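PDB 3OOQ: amidohydrolase from Thermotoga maritima, which is probably a hydrolase of the amidohydrolase family, possibly with allantoinase activity. Local coordinates for residues V131-S136 with C142-P147. Sequence-based numbering, arbitrary orientation.
Sequences VIKFRS and CIVKDP
Lys133 and Val144 cross at a slant, methyl against methylene. Val144 CG2 lies 3.4 Å from Lys133 CG, a close carbon-carbon contact, and also touches CE farther along. The lysine chain is extended beyond CG and runs past this methyl, so that NZ reaches salt bridges with Asp358, Asp360 and Asp381. Val144 CG2 lies beside its own backbone N and is turned toward the lysine chain. Val144 CB meets Val131 CG1.

Arg135 approaches from the loop after strand 125-133. Its chain bends at chi3 (94°) and lays the guanidinium over Cys142 O, which sits against one face. Arg135 NH1 donates to Ile143 O at 3.3 Å. That bond is bent, and NH1 stands above the carbonyl plane. Water 1 bridges Arg135 NH2 and the same Ile143 O. NH1 also bonds Glu141 O, and NE pairs with Asp381, so several partners fix the rotation of the group.

The two segments join antiparallel strands 125-133 and 143-153, linked through helix 139-142, in the main sheet of a chain assigned to the TIM-barrel amidohydrolases. At a classic beta bulge, two residues, Val144 and Lys145, stand opposite the single Val131. Val131 O accepts from Val144 N at 2.8 Å and from Lys145 N at 3.2 Å, both from one face of its plane. Val131 N returns a bond to Lys145 O. Beyond the bulge, Lys133 N bonds to Cys142 O at 2.8 Å.

Ile132 packs beside this last bond. Ile132 CB lies 4.1 Å from Cys142 CB, and its CA makes a CA-H...O contact with Cys142 O. The buried Cys142 turns SG back beside its own backbone N (chi1 -69°). This places Cys142 SG 3.0 Å from Ser136 O.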
loop_
_atom_site.group_PDB
_atom_site.type_symbol
_atom_site.label_atom_id
_atom_site.label_comp_id
_atom_site.label_asym_id
_atom_site.label_seq_id
_atom_site.Cartn_x
_atom_site.Cartn_y
_atom_site.Cartn_z
ATOM N N VAL F 131 27.749 12.002 29.176
ATOM C CA VAL F 131 27.362 12.237 30.560
ATOM C C VAL F 131 27.149 13.724 30.744
ATOM O O VAL F 131 27.990 14.537 30.366
ATOM C CB VAL F 131 28.428 11.756 31.576
ATOM C CG1 VAL F 131 27.918 11.988 33.008
ATOM C CG2 VAL F 131 28.786 10.293 31.336
ATOM N N ILE F 132 26.010 14.090 31.313
ATOM C CA ILE F 132 25.710 15.488 31.533
ATOM C C ILE F 132 25.232 15.701 32.960
ATOM O O ILE F 132 24.850 14.752 33.655
ATOM C CB ILE F 132 24.656 16.033 30.506
ATOM C CG1 ILE F 132 23.320 15.283 30.614
ATOM C CG2 ILE F 132 25.183 15.937 29.069
ATOM C CD1 ILE F 132 22.249 16.029 31.332
ATOM N N LYS F 133 25.261 16.957 33.386
ATOM C CA LYS F 133 24.684 17.357 34.665
ATOM C C LYS F 133 23.572 18.340 34.379
ATOM O O LYS F 133 23.641 19.055 33.389
ATOM C CB LYS F 133 25.720 18.070 35.517
ATOM C CG LYS F 133 26.872 17.228 35.958
ATOM C CD LYS F 133 27.601 17.969 37.070
ATOM C CE LYS F 133 28.923 17.331 37.354
ATOM N NZ LYS F 133 29.505 17.955 38.561
ATOM N N PHE F 134 22.567 18.390 35.256
ATOM C CA PHE F 134 21.417 19.278 35.071
ATOM C C PHE F 134 21.733 20.687 35.581
ATOM O O PHE F 134 21.022 21.204 36.438
ATOM C CB PHE F 134 20.181 18.729 35.809
ATOM C CG PHE F 134 19.770 17.335 35.399
ATOM C CD1 PHE F 134 19.727 16.961 34.051
ATOM C CD2 PHE F 134 19.358 16.415 36.363
ATOM C CE1 PHE F 134 19.337 15.666 33.671
ATOM C CE2 PHE F 134 18.965 15.120 35.991
ATOM C CZ PHE F 134 18.954 14.751 34.629
ATOM N N ARG F 135 22.795 21.298 35.050
ATOM C CA ARG F 135 23.299 22.567 35.565
ATOM C C ARG F 135 22.850 23.835 34.824
ATOM O O ARG F 135 22.972 24.927 35.371
ATOM C CB ARG F 135 24.841 22.557 35.721
ATOM C CG ARG F 135 25.607 21.915 34.572
ATOM C CD ARG F 135 27.095 22.302 34.561
ATOM N NE ARG F 135 28.011 21.376 35.236
ATOM C CZ ARG F 135 29.032 20.731 34.652
ATOM N NH1 ARG F 135 29.293 20.872 33.359
ATOM N NH2 ARG F 135 29.809 19.934 35.377
ATOM N N SER F 136 22.338 23.704 33.601
ATOM C CA SER F 136 22.123 24.873 32.747
ATOM C C SER F 136 21.197 24.524 31.567
ATOM O O SER F 136 21.053 23.359 31.209
ATOM C CB SER F 136 23.494 25.368 32.233
ATOM O OG SER F 136 23.381 26.295 31.182
ATOM N N CYS F 142 26.394 21.754 30.320
ATOM C CA CYS F 142 25.946 20.562 31.039
ATOM C C CYS F 142 26.922 19.393 30.885
ATOM O O CYS F 142 26.922 18.471 31.707
ATOM C CB CYS F 142 24.563 20.120 30.563
ATOM S SG CYS F 142 23.230 21.253 31.021
ATOM N N ILE F 143 27.731 19.436 29.830
ATOM C CA ILE F 143 28.597 18.314 29.460
ATOM C C ILE F 143 29.637 17.994 30.535
ATOM O O ILE F 143 30.356 18.882 31.010
ATOM C CB ILE F 143 29.317 18.572 28.118
ATOM C CG1 ILE F 143 28.305 18.635 26.975
ATOM C CG2 ILE F 143 30.379 17.507 27.861
ATOM C CD1 ILE F 143 28.889 19.170 25.644
ATOM N N VAL F 144 29.697 16.724 30.917
ATOM C CA VAL F 144 30.768 16.206 31.770
ATOM C C VAL F 144 31.746 15.354 30.953
ATOM O O VAL F 144 32.965 15.455 31.117
ATOM C CB VAL F 144 30.202 15.384 32.956
ATOM C CG1 VAL F 144 31.314 14.872 33.854
ATOM C CG2 VAL F 144 29.234 16.217 33.760
ATOM N N LYS F 145 31.210 14.517 30.068
ATOM C CA LYS F 145 32.046 13.615 29.293
ATOM C C LYS F 145 31.329 13.296 28.006
ATOM O O LYS F 145 30.244 12.714 28.022
ATOM C CB LYS F 145 32.324 12.316 30.067
ATOM C CG LYS F 145 33.227 11.374 29.322
ATOM C CD LYS F 145 33.526 10.127 30.122
ATOM C CE LYS F 145 34.414 9.195 29.319
ATOM N NZ LYS F 145 34.654 7.932 30.055
ATOM N N ASP F 146 31.939 13.689 26.899
ATOM C CA ASP F 146 31.343 13.482 25.590
ATOM C C ASP F 146 32.441 13.217 24.580
ATOM O O ASP F 146 33.370 14.027 24.467
ATOM C CB ASP F 146 30.574 14.727 25.173
ATOM C CG ASP F 146 30.075 14.647 23.754
ATOM O OD1 ASP F 146 29.255 13.760 23.451
ATOM O OD2 ASP F 146 30.504 15.478 22.940
ATOM N N PRO F 147 32.359 12.087 23.844
ATOM C CA PRO F 147 31.391 10.980 23.980
ATOM C C PRO F 147 31.739 10.100 25.181
ATOM O O PRO F 147 32.892 10.086 25.608
ATOM C CB PRO F 147 31.600 10.181 22.691
ATOM C CG PRO F 147 33.044 10.433 22.328
ATOM C CD PRO F 147 33.283 11.880 22.711
HETATM O O HOH W 1 32.296 19.557 33.529
#